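Long-range contacts in ribulose-5-phosphate reductase 1 (Staphylococcus aureus, PDB 6XHK), which catalyses the NADPH-dependent reduction of D-ribulose 5-phosphate to D-ribitol 5-phosphate for wall teichoic acid synthesis: residues V28-L33 against V121-D126; K164-I169 against T222-F227; I192-K197 against S206-V211. One frame throughout, in Å; residues are numbered along the deposited sequence.

Contact 1: V28-L33 against V121-D126; sequences VIVRPL and VLLNHD
Val28, Ile29 and Val30 pair with Leu123, Leu122 and Val121 as two antiparallel strands of the GroES-like domain of this zinc-type alcohol dehydrogenase. The local strand axes run at 140° to each other. Val28 with Leu123 and Val30 with Val121 are hydrogen-bonded pairs, and Ile29 with Leu122 between them is a non-hydrogen-bonded pair. Each hydrogen-bonded pair is joined by two backbone bonds, four in all. The straightest is Val121 N to Val30 O at 2.8 Å (165°). Val28 N gives to Leu123 O at 2.9 Å.

The sheet has two faces here. On one, Ile29 and Leu122 lie side by side and point the same way, with Ile29 CG1 4.1 Å from Leu122 CD2. On the other, Val30 crosses Leu123 at about a right angle, and Met86 of strand 83-86 packs on Leu123 and Pro32. Strand 65-73 pairs with strand 28-36 as well. Its Asp73 takes a hydrogen bond from His125 NE2, whose ring approaches Val28. Val28 itself puts CG1 between its own backbone N and carbonyl carbon (chi1 46°). This turns the methyl toward the partner strand, where Val28 CG1 sits 3.9 Å from Leu123 CB.

Contact 2: K164-I169 against T222-F227; sequences KNTFGI and TFDHAF
Phe227 and Thr166 bury the most surface in this parallel pairing, followed by Gly168. It joins neighbouring strands 166-170 and 225-228 of the Rossmann-type sheet. Phe227 lies side by side with Phe167, both pointing the same way. Phe167 CD1 comes to the edge of the Phe227 ring, in its plane, 3.9 Å from Phe227 CE2.

Gly168 is gripped through its backbone. Gly168 N gives a hydrogen bond to His225 O at 2.9 Å, and Gly168 O takes one from Phe227 N, also at 2.9 Å.

Thr166 sits where the strand begins. Its O accepts a bond from Asp224 N at 3.2 Å. The Thr166 and Phe223 side chains cross at about a right angle, with Thr166 CG2 3.9 Å from Phe223 CB. Asp224 CG stands between its own backbone N and carbonyl carbon (chi1 45°). Its OD1 takes a weak bond from Thr166 N. Asn165 ND2 is modelled too close to Asp224 OD2, so the strength of that bond is doubtful; the amide and carboxylate planes are 19° apart. Asn165 OD1 accepts from Ser162 N. Two N-H groups thus face this carboxylate, one weakly and one doubtfully, which is consistent with a charged group at the start of strand 166-169.

Contact 3: I192-K197 against S206-V211; sequences IYVFGK and SFVDDV. With NDP (NADPH dihydro-nicotinamide-adenine-dinucleotide phosphate), chain B.
Asp209 N gives a hydrogen bond to Ile192 O at 3.1 Å, the firmer of two backbone bonds across this parallel pairing. The second is weak, from Val194 N to Asp210 O at 3.4 Å. Two CH contacts support them: Tyr193 CA faces Asp210 O, and Val211 CA faces Val194 O. The carboxylate of Asp209 turns to a partner on helix 174-186, where OD1 forms a salt bridge with Arg184. That arginine also bonds Phe207 O.

Val208 joins the apolar side chains. Its CG1 is anti to the backbone N (chi1 179°) and reaches Val194 CG2 at 3.7 Å and Ile192 CG2 at 3.9 Å. Val208 crosses both side chains at about a right angle. Val194 CB also meets Val211 CG2 at 4.2 Å, and Leu202 of helix 199-202 packs on both of these valines. On the other face, CB of Asp209 comes to the edge of the Tyr193 ring.

Past the pairing, Lys197 lies against the NADPH adenine, with CD 3.4 Å from C8A. Its bend at chi3 (70°) carries CE toward the 2'-phosphate oxygens. Strand, short helix and parallel strand form a beta-alpha-beta unit, and the arrangement is that of a Rossmann fold with the cofactor at the strand end.

In the fold
Contact 1 comes first along the chain and lies in the GroES-like domain. Contacts 2 and 3 follow in the Rossmann domain, about 38 to 39 Å away between centres and on the opposite side of the chain's centre. Those two are 11 Å apart and share one six-stranded parallel sheet. Strands 166-170 and 191-196 are neighbours in it, joined by probable hydrogen bonds from Ile169 N to Tyr193 O and from Phe195 N to Ile169 O. The sequence of contact 3 falls between the two segments of contact 2. Strand order there is 210-213, 191-196, 166-170, 225-228. The GroES-like domain carries the predicted zinc ligands His64 and Glu65, while Asp172, Leu175, Lys201 and Ser279 hydrogen-bond NADPH.

Contact 1: V28-L33 against V121-D126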
loop_
_atom_site.group_PDB
_atom_site.type_symbol
_atom_site.label_atom_id
_atom_site.label_comp_id
_atom_site.label_asym_id
_atom_site.label_seq_id
_atom_site.Cartn_x
_atom_site.Cartn_y
_atom_site.Cartn_z
ATOM N N VAL A 28 4.820 1.025 23.261
ATOM C CA VAL A 28 5.556 -0.206 23.027
ATOM C C VAL A 28 6.723 0.150 22.104
ATOM O O VAL A 28 6.520 0.632 20.985
ATOM C CB VAL A 28 4.645 -1.327 22.482
ATOM C CG1 VAL A 28 3.786 -0.834 21.402
ATOM C CG2 VAL A 28 5.450 -2.451 21.905
ATOM N N ILE A 29 7.947 0.003 22.609
ATOM C CA ILE A 29 9.148 0.392 21.873
ATOM C C ILE A 29 9.530 -0.744 20.937
ATOM O O ILE A 29 9.677 -1.888 21.364
ATOM C CB ILE A 29 10.306 0.738 22.825
ATOM C CG1 ILE A 29 9.988 1.993 23.651
ATOM C CG2 ILE A 29 11.583 0.946 22.044
ATOM C CD1 ILE A 29 9.261 1.714 24.946
ATOM N N VAL A 30 9.694 -0.426 19.658
ATOM C CA VAL A 30 9.777 -1.404 18.579
ATOM C C VAL A 30 11.008 -1.102 17.743
ATOM O O VAL A 30 11.242 0.056 17.376
ATOM C CB VAL A 30 8.506 -1.374 17.706
ATOM C CG1 VAL A 30 8.522 -2.457 16.659
ATOM C CG2 VAL A 30 7.286 -1.551 18.584
ATOM N N ARG A 31 11.815 -2.165 17.433
ATOM C CA ARG A 31 12.870 -1.824 16.487
ATOM C C ARG A 31 12.454 -2.260 15.098
ATOM O O ARG A 31 12.083 -3.427 14.901
ATOM C CB ARG A 31 14.206 -2.476 16.833
ATOM C CG ARG A 31 15.235 -2.204 15.740
ATOM C CD ARG A 31 16.551 -2.762 16.066
ATOM N NE ARG A 31 17.479 -2.695 14.948
ATOM C CZ ARG A 31 18.383 -1.726 14.821
ATOM N NH1 ARG A 31 18.442 -0.744 15.717
ATOM N NH2 ARG A 31 19.229 -1.726 13.804
ATOM N N PRO A 32 12.478 -1.365 14.121
ATOM C CA PRO A 32 12.112 -1.772 12.768
ATOM C C PRO A 32 13.077 -2.797 12.197
ATOM O O PRO A 32 14.279 -2.757 12.459
ATOM C CB PRO A 32 12.122 -0.446 12.002
ATOM C CG PRO A 32 13.071 0.425 12.746
ATOM C CD PRO A 32 12.860 0.061 14.186
ATOM N N LEU A 33 12.518 -3.749 11.444
ATOM C CA LEU A 33 13.269 -4.821 10.793
ATOM C C LEU A 33 13.288 -4.681 9.276
ATOM O O LEU A 33 14.357 -4.520 8.684
ATOM C CB LEU A 33 12.706 -6.204 11.188
ATOM C CG LEU A 33 12.826 -6.589 12.664
ATOM C CD1 LEU A 33 12.186 -7.936 12.985
ATOM C CD2 LEU A 33 14.282 -6.539 13.077
ATOM N N VAL A 121 10.781 2.837 17.310
ATOM C CA VAL A 121 9.481 3.417 16.983
ATOM C C VAL A 121 8.543 3.147 18.146
ATOM O O VAL A 121 8.370 1.993 18.549
ATOM C CB VAL A 121 8.906 2.845 15.677
ATOM C CG1 VAL A 121 7.637 3.536 15.322
ATOM C CG2 VAL A 121 9.883 3.052 14.548
ATOM N N LEU A 122 7.934 4.201 18.682
ATOM C CA LEU A 122 6.982 4.049 19.778
ATOM C C LEU A 122 5.569 3.979 19.226
ATOM O O LEU A 122 5.185 4.787 18.385
ATOM C CB LEU A 122 7.093 5.197 20.770
ATOM C CG LEU A 122 8.521 5.351 21.244
ATOM C CD1 LEU A 122 9.241 6.438 20.442
ATOM C CD2 LEU A 122 8.481 5.668 22.693
ATOM N N LEU A 123 4.802 3.016 19.701
ATOM C CA LEU A 123 3.489 2.740 19.159
ATOM C C LEU A 123 2.502 2.531 20.290
ATOM O O LEU A 123 2.858 2.069 21.371
ATOM C CB LEU A 123 3.502 1.504 18.263
ATOM C CG LEU A 123 4.515 1.492 17.124
ATOM C CD1 LEU A 123 4.348 0.240 16.312
ATOM C CD2 LEU A 123 4.344 2.709 16.245
ATOM N N ASN A 124 1.255 2.884 20.038
ATOM C CA ASN A 124 0.262 2.483 21.007
ATOM C C ASN A 124 0.011 0.988 20.875
ATOM O O ASN A 124 0.331 0.359 19.864
ATOM C CB ASN A 124 -1.018 3.297 20.831
ATOM C CG ASN A 124 -0.779 4.772 21.052
ATOM O OD1 ASN A 124 -0.360 5.483 20.135
ATOM N ND2 ASN A 124 -0.955 5.224 22.295
ATOM N N HIS A 125 -0.539 0.408 21.928
ATOM C CA HIS A 125 -0.722 -1.028 21.913
ATOM C C HIS A 125 -1.684 -1.454 20.827
ATOM O O HIS A 125 -1.558 -2.563 20.302
ATOM C CB HIS A 125 -1.188 -1.449 23.286
ATOM C CG HIS A 125 -0.105 -1.336 24.297
ATOM N ND1 HIS A 125 0.115 -0.174 25.002
ATOM C CD2 HIS A 125 0.868 -2.200 24.667
ATOM C CE1 HIS A 125 1.159 -0.339 25.793
ATOM N NE2 HIS A 125 1.635 -1.559 25.609
ATOM N N ASP A 126 -2.614 -0.577 20.456
ATOM C CA ASP A 126 -3.501 -0.802 19.327
ATOM C C ASP A 126 -2.887 -0.393 17.990
ATOM O O ASP A 126 -3.526 -0.603 16.960
ATOM C CB ASP A 126 -4.829 -0.057 19.528
ATOM C CG ASP A 126 -4.647 1.437 19.775
ATOM O OD1 ASP A 126 -3.494 1.901 19.869
ATOM O OD2 ASP A 126 -5.668 2.161 19.834
#

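Contact 2: K164-I169 against T222-F227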
loop_
_atom_site.group_PDB
_atom_site.type_symbol
_atom_site.label_atom_id
_atom_site.label_comp_id
_atom_site.label_asym_id
_atom_site.label_seq_id
_atom_site.Cartn_x
_atom_site.Cartn_y
_atom_site.Cartn_z
ATOM N N LYS A 164 -20.560 -14.227 -7.701
ATOM C CA LYS A 164 -21.293 -14.153 -8.963
ATOM C C LYS A 164 -21.177 -12.783 -9.628
ATOM O O LYS A 164 -21.726 -12.587 -10.716
ATOM C CB LYS A 164 -22.774 -14.486 -8.732
ATOM N N ASN A 165 -20.472 -11.834 -9.010
ATOM C CA ASN A 165 -20.230 -10.539 -9.637
ATOM C C ASN A 165 -19.096 -10.660 -10.651
ATOM O O ASN A 165 -18.661 -11.754 -11.015
ATOM C CB ASN A 165 -19.958 -9.465 -8.581
ATOM C CG ASN A 165 -21.208 -9.080 -7.793
ATOM O OD1 ASN A 165 -21.701 -9.841 -6.964
ATOM N ND2 ASN A 165 -21.734 -7.889 -8.069
ATOM N N THR A 166 -18.630 -9.518 -11.151
ATOM C CA THR A 166 -17.549 -9.472 -12.135
ATOM C C THR A 166 -16.811 -8.153 -11.978
ATOM O O THR A 166 -17.368 -7.098 -12.271
ATOM C CB THR A 166 -18.076 -9.611 -13.550
ATOM O OG1 THR A 166 -18.694 -10.893 -13.691
ATOM C CG2 THR A 166 -16.942 -9.430 -14.563
ATOM N N PHE A 167 -15.552 -8.212 -11.568
ATOM C CA PHE A 167 -14.794 -7.017 -11.233
ATOM C C PHE A 167 -13.874 -6.567 -12.367
ATOM O O PHE A 167 -13.395 -7.375 -13.166
ATOM C CB PHE A 167 -13.987 -7.264 -9.965
ATOM C CG PHE A 167 -14.812 -7.731 -8.810
ATOM C CD1 PHE A 167 -15.371 -6.809 -7.931
ATOM C CD2 PHE A 167 -14.998 -9.081 -8.567
ATOM C CE1 PHE A 167 -16.124 -7.222 -6.845
ATOM C CE2 PHE A 167 -15.747 -9.507 -7.480
ATOM C CZ PHE A 167 -16.313 -8.579 -6.620
ATOM N N GLY A 168 -13.652 -5.257 -12.442
ATOM C CA GLY A 168 -12.608 -4.695 -13.278
ATOM C C GLY A 168 -11.629 -3.907 -12.427
ATOM O O GLY A 168 -12.006 -3.313 -11.419
ATOM N N ILE A 169 -10.357 -3.922 -12.833
ATOM C CA ILE A 169 -9.277 -3.246 -12.114
ATOM C C ILE A 169 -8.442 -2.478 -13.136
ATOM O O ILE A 169 -7.851 -3.085 -14.039
ATOM C CB ILE A 169 -8.395 -4.244 -11.347
ATOM C CG1 ILE A 169 -9.205 -4.934 -10.258
ATOM C CG2 ILE A 169 -7.250 -3.519 -10.706
ATOM C CD1 ILE A 169 -8.507 -6.078 -9.591
ATOM N N THR A 222 -17.936 -6.321 -20.400
ATOM C CA THR A 222 -18.813 -5.771 -19.379
ATOM C C THR A 222 -18.475 -6.315 -17.997
ATOM O O THR A 222 -17.960 -7.428 -17.857
ATOM C CB THR A 222 -20.274 -6.063 -19.710
ATOM O OG1 THR A 222 -21.103 -5.336 -18.798
ATOM C CG2 THR A 222 -20.563 -7.567 -19.601
ATOM N N PHE A 223 -18.818 -5.518 -16.983
ATOM C CA PHE A 223 -18.541 -5.788 -15.576
ATOM C C PHE A 223 -19.399 -4.848 -14.739
ATOM O O PHE A 223 -19.842 -3.802 -15.224
ATOM C CB PHE A 223 -17.065 -5.561 -15.246
ATOM C CG PHE A 223 -16.547 -4.219 -15.698
ATOM C CD1 PHE A 223 -16.017 -4.049 -16.970
ATOM C CD2 PHE A 223 -16.588 -3.124 -14.833
ATOM C CE1 PHE A 223 -15.540 -2.811 -17.366
ATOM C CE2 PHE A 223 -16.117 -1.891 -15.225
ATOM C CZ PHE A 223 -15.592 -1.730 -16.490
ATOM N N ASP A 224 -19.599 -5.201 -13.460
ATOM C CA ASP A 224 -20.494 -4.427 -12.605
ATOM C C ASP A 224 -19.827 -3.653 -11.475
ATOM O O ASP A 224 -20.484 -2.789 -10.882
ATOM C CB ASP A 224 -21.607 -5.317 -12.008
ATOM C CG ASP A 224 -21.104 -6.642 -11.473
ATOM O OD1 ASP A 224 -20.281 -7.290 -12.153
ATOM O OD2 ASP A 224 -21.523 -7.027 -10.359
ATOM N N HIS A 225 -18.565 -3.921 -11.156
ATOM C CA HIS A 225 -17.891 -3.228 -10.062
ATOM C C HIS A 225 -16.445 -3.007 -10.487
ATOM O O HIS A 225 -15.834 -3.898 -11.085
ATOM C CB HIS A 225 -17.911 -4.048 -8.767
ATOM C CG HIS A 225 -19.175 -3.928 -7.979
ATOM N ND1 HIS A 225 -20.403 -4.294 -8.481
ATOM C CD2 HIS A 225 -19.401 -3.492 -6.719
ATOM C CE1 HIS A 225 -21.334 -4.082 -7.571
ATOM N NE2 HIS A 225 -20.753 -3.592 -6.491
ATOM N N ALA A 226 -15.881 -1.844 -10.170
ATOM C CA ALA A 226 -14.535 -1.553 -10.656
ATOM C C ALA A 226 -13.724 -0.844 -9.587
ATOM O O ALA A 226 -14.275 -0.270 -8.645
ATOM C CB ALA A 226 -14.566 -0.727 -11.939
ATOM N N PHE A 227 -12.392 -0.915 -9.754
ATOM C CA PHE A 227 -11.399 -0.375 -8.822
ATOM C C PHE A 227 -10.399 0.450 -9.610
ATOM O O PHE A 227 -9.777 -0.061 -10.545
ATOM C CB PHE A 227 -10.668 -1.486 -8.088
ATOM C CG PHE A 227 -11.508 -2.188 -7.118
ATOM C CD1 PHE A 227 -11.587 -1.753 -5.814
ATOM C CD2 PHE A 227 -12.241 -3.297 -7.507
ATOM C CE1 PHE A 227 -12.382 -2.413 -4.889
ATOM C CE2 PHE A 227 -13.050 -3.963 -6.597
ATOM C CZ PHE A 227 -13.122 -3.522 -5.278
#

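Contact 3: I192-K197 against S206-V211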
loop_
_atom_site.group_PDB
_atom_site.type_symbol
_atom_site.label_atom_id
_atom_site.label_comp_id
_atom_site.label_asym_id
_atom_site.label_seq_id
_atom_site.Cartn_x
_atom_site.Cartn_y
_atom_site.Cartn_z
ATOM N N ILE A 192 -12.621 -11.652 -12.744
ATOM C CA ILE A 192 -11.761 -10.475 -12.577
ATOM C C ILE A 192 -11.095 -10.146 -13.911
ATOM O O ILE A 192 -10.572 -11.038 -14.584
ATOM C CB ILE A 192 -10.683 -10.675 -11.485
ATOM C CG1 ILE A 192 -11.300 -11.009 -10.125
ATOM C CG2 ILE A 192 -9.802 -9.434 -11.343
ATOM C CD1 ILE A 192 -10.263 -11.257 -9.072
ATOM N N TYR A 193 -11.118 -8.867 -14.286
ATOM C CA TYR A 193 -10.454 -8.324 -15.467
ATOM C C TYR A 193 -9.510 -7.209 -15.025
ATOM O O TYR A 193 -9.861 -6.401 -14.161
ATOM C CB TYR A 193 -11.473 -7.750 -16.496
ATOM C CG TYR A 193 -12.514 -8.709 -17.055
ATOM C CD1 TYR A 193 -12.349 -10.084 -16.976
ATOM C CD2 TYR A 193 -13.694 -8.229 -17.608
ATOM C CE1 TYR A 193 -13.300 -10.957 -17.464
ATOM C CE2 TYR A 193 -14.653 -9.094 -18.097
ATOM C CZ TYR A 193 -14.451 -10.460 -18.022
ATOM O OH TYR A 193 -15.405 -11.329 -18.513
ATOM N N VAL A 194 -8.325 -7.146 -15.631
ATOM C CA VAL A 194 -7.318 -6.146 -15.290
ATOM C C VAL A 194 -6.968 -5.383 -16.564
ATOM O O VAL A 194 -6.798 -5.985 -17.632
ATOM C CB VAL A 194 -6.063 -6.792 -14.646
ATOM C CG1 VAL A 194 -4.932 -5.778 -14.448
ATOM C CG2 VAL A 194 -6.419 -7.461 -13.337
ATOM N N PHE A 195 -6.884 -4.060 -16.455
ATOM C CA PHE A 195 -6.581 -3.179 -17.577
ATOM C C PHE A 195 -5.305 -2.415 -17.272
ATOM O O PHE A 195 -5.190 -1.791 -16.208
ATOM C CB PHE A 195 -7.740 -2.199 -17.841
ATOM C CG PHE A 195 -9.061 -2.884 -18.061
ATOM C CD1 PHE A 195 -9.809 -3.341 -16.981
ATOM C CD2 PHE A 195 -9.531 -3.114 -19.344
ATOM C CE1 PHE A 195 -11.003 -3.996 -17.179
ATOM C CE2 PHE A 195 -10.705 -3.764 -19.540
ATOM C CZ PHE A 195 -11.444 -4.212 -18.452
ATOM N N GLY A 196 -4.352 -2.456 -18.201
ATOM C CA GLY A 196 -3.103 -1.774 -17.961
ATOM C C GLY A 196 -2.467 -1.276 -19.226
ATOM O O GLY A 196 -3.144 -1.164 -20.245
ATOM N N LYS A 197 -1.159 -1.026 -19.182
ATOM C CA LYS A 197 -0.429 -0.413 -20.290
ATOM C C LYS A 197 0.745 -1.227 -20.853
ATOM O O LYS A 197 1.119 -0.983 -22.003
ATOM C CB LYS A 197 0.116 0.965 -19.872
ATOM C CG LYS A 197 -0.921 2.048 -19.646
ATOM C CD LYS A 197 -0.283 3.374 -19.232
ATOM C CE LYS A 197 0.499 4.024 -20.379
ATOM N NZ LYS A 197 0.731 5.495 -20.234
ATOM N N SER A 206 -1.941 -13.666 -13.419
ATOM C CA SER A 206 -2.183 -14.969 -14.016
ATOM C C SER A 206 -3.446 -15.607 -13.491
ATOM O O SER A 206 -4.116 -16.347 -14.218
ATOM C CB SER A 206 -1.007 -15.889 -13.718
ATOM O OG SER A 206 0.170 -15.267 -14.168
ATOM N N PHE A 207 -3.757 -15.330 -12.231
ATOM C CA PHE A 207 -4.903 -15.728 -11.441
ATOM C C PHE A 207 -6.166 -14.894 -11.766
ATOM O O PHE A 207 -7.225 -15.045 -11.130
ATOM C CB PHE A 207 -4.546 -15.630 -9.955
ATOM C CG PHE A 207 -3.884 -14.328 -9.570
ATOM C CD1 PHE A 207 -2.542 -14.116 -9.802
ATOM C CD2 PHE A 207 -4.618 -13.300 -9.013
ATOM C CE1 PHE A 207 -1.939 -12.924 -9.454
ATOM C CE2 PHE A 207 -4.013 -12.108 -8.670
ATOM C CZ PHE A 207 -2.671 -11.925 -8.887
ATOM N N VAL A 208 -6.005 -14.030 -12.768
ATOM C CA VAL A 208 -7.064 -13.199 -13.330
ATOM C C VAL A 208 -7.639 -13.873 -14.568
ATOM O O VAL A 208 -6.944 -14.607 -15.284
ATOM C CB VAL A 208 -6.517 -11.782 -13.621
ATOM C CG1 VAL A 208 -7.557 -10.919 -14.213
ATOM C CG2 VAL A 208 -6.153 -11.140 -12.324
ATOM N N ASP A 209 -8.935 -13.618 -14.814
ATOM C CA ASP A 209 -9.666 -14.336 -15.856
ATOM C C ASP A 209 -9.232 -13.882 -17.236
ATOM O O ASP A 209 -9.137 -14.696 -18.160
ATOM C CB ASP A 209 -11.174 -14.153 -15.692
ATOM C CG ASP A 209 -11.677 -14.632 -14.348
ATOM O OD1 ASP A 209 -10.863 -14.722 -13.418
ATOM O OD2 ASP A 209 -12.854 -14.988 -14.214
ATOM N N ASP A 210 -8.945 -12.597 -17.391
ATOM C CA ASP A 210 -8.405 -12.093 -18.639
ATOM C C ASP A 210 -7.771 -10.740 -18.328
ATOM O O ASP A 210 -8.079 -10.098 -17.324
ATOM C CB ASP A 210 -9.496 -11.982 -19.727
ATOM C CG ASP A 210 -8.928 -11.844 -21.147
ATOM O OD1 ASP A 210 -8.876 -12.850 -21.874
ATOM O OD2 ASP A 210 -8.478 -10.746 -21.531
ATOM N N VAL A 211 -6.888 -10.317 -19.218
ATOM C CA VAL A 211 -6.067 -9.123 -19.058
ATOM C C VAL A 211 -6.099 -8.334 -20.360
ATOM O O VAL A 211 -5.985 -8.923 -21.445
ATOM C CB VAL A 211 -4.627 -9.520 -18.663
ATOM C CG1 VAL A 211 -3.655 -8.410 -18.920
ATOM C CG2 VAL A 211 -4.580 -9.856 -17.153
HETATM P PA NDP B . 2.365 2.406 -9.871
HETATM O O1A NDP B . 3.638 3.150 -10.161
HETATM O O2A NDP B . 2.665 0.928 -9.642
HETATM O O5B NDP B . 1.306 2.650 -11.127
HETATM C C5B NDP B . 0.213 1.703 -11.368
HETATM C C4B NDP B . 0.111 1.318 -12.892
HETATM O O4B NDP B . -0.850 1.952 -13.509
HETATM C C3B NDP B . 1.412 1.707 -13.652
HETATM O O3B NDP B . 2.014 0.609 -14.185
HETATM C C2B NDP B . 1.001 2.590 -14.822
HETATM O O2B NDP B . 1.829 2.113 -15.964
HETATM C C1B NDP B . -0.265 2.296 -14.982
HETATM N N9A NDP B . -1.054 3.303 -15.700
HETATM C C8A NDP B . -0.696 4.555 -16.106
HETATM N N7A NDP B . -1.755 5.125 -16.750
HETATM C C5A NDP B . -2.739 4.240 -16.741
HETATM C C6A NDP B . -4.159 4.310 -17.315
HETATM N N6A NDP B . -4.585 5.519 -17.986
HETATM N N1A NDP B . -5.020 3.185 -17.167
HETATM C C2A NDP B . -4.573 1.985 -16.493
HETATM N N3A NDP B . -3.203 1.932 -15.943
HETATM C C4A NDP B . -2.307 3.112 -16.097
HETATM O O3 NDP B . 1.648 2.974 -8.450
HETATM P PN NDP B . 0.614 2.083 -7.441
HETATM O O1N NDP B . 0.037 0.874 -8.183
HETATM O O2N NDP B . 1.389 1.553 -6.280
HETATM O O5D NDP B . -0.564 3.128 -6.896
HETATM C C5D NDP B . -0.841 4.337 -7.637
HETATM C C4D NDP B . -1.587 5.360 -6.935
HETATM O O4D NDP B . -2.258 4.842 -5.594
HETATM C C3D NDP B . -0.706 6.553 -6.495
HETATM O O3D NDP B . -1.373 7.850 -6.815
HETATM C C2D NDP B . -0.534 6.388 -5.161
HETATM O O2D NDP B . -0.236 7.622 -4.435
HETATM C C1D NDP B . -1.929 5.710 -4.656
HETATM N N1N NDP B . -1.900 5.153 -3.287
HETATM C C2N NDP B . -3.103 5.346 -2.473
HETATM C C3N NDP B . -3.167 5.008 -0.973
HETATM C C7N NDP B . -4.520 5.283 -0.199
HETATM O O7N NDP B . -4.517 5.424 1.001
HETATM N N7N NDP B . -5.771 5.360 -0.958
HETATM C C4N NDP B . -2.024 4.170 -0.349
HETATM C C5N NDP B . -0.725 4.196 -1.184
HETATM C C6N NDP B . -0.756 4.443 -2.708
HETATM P P2B NDP B . 2.896 3.188 -16.560
HETATM O O1X NDP B . 2.252 4.541 -16.770
HETATM O O2X NDP B . 4.014 3.343 -15.543
HETATM O O3X NDP B . 3.403 2.654 -17.890
#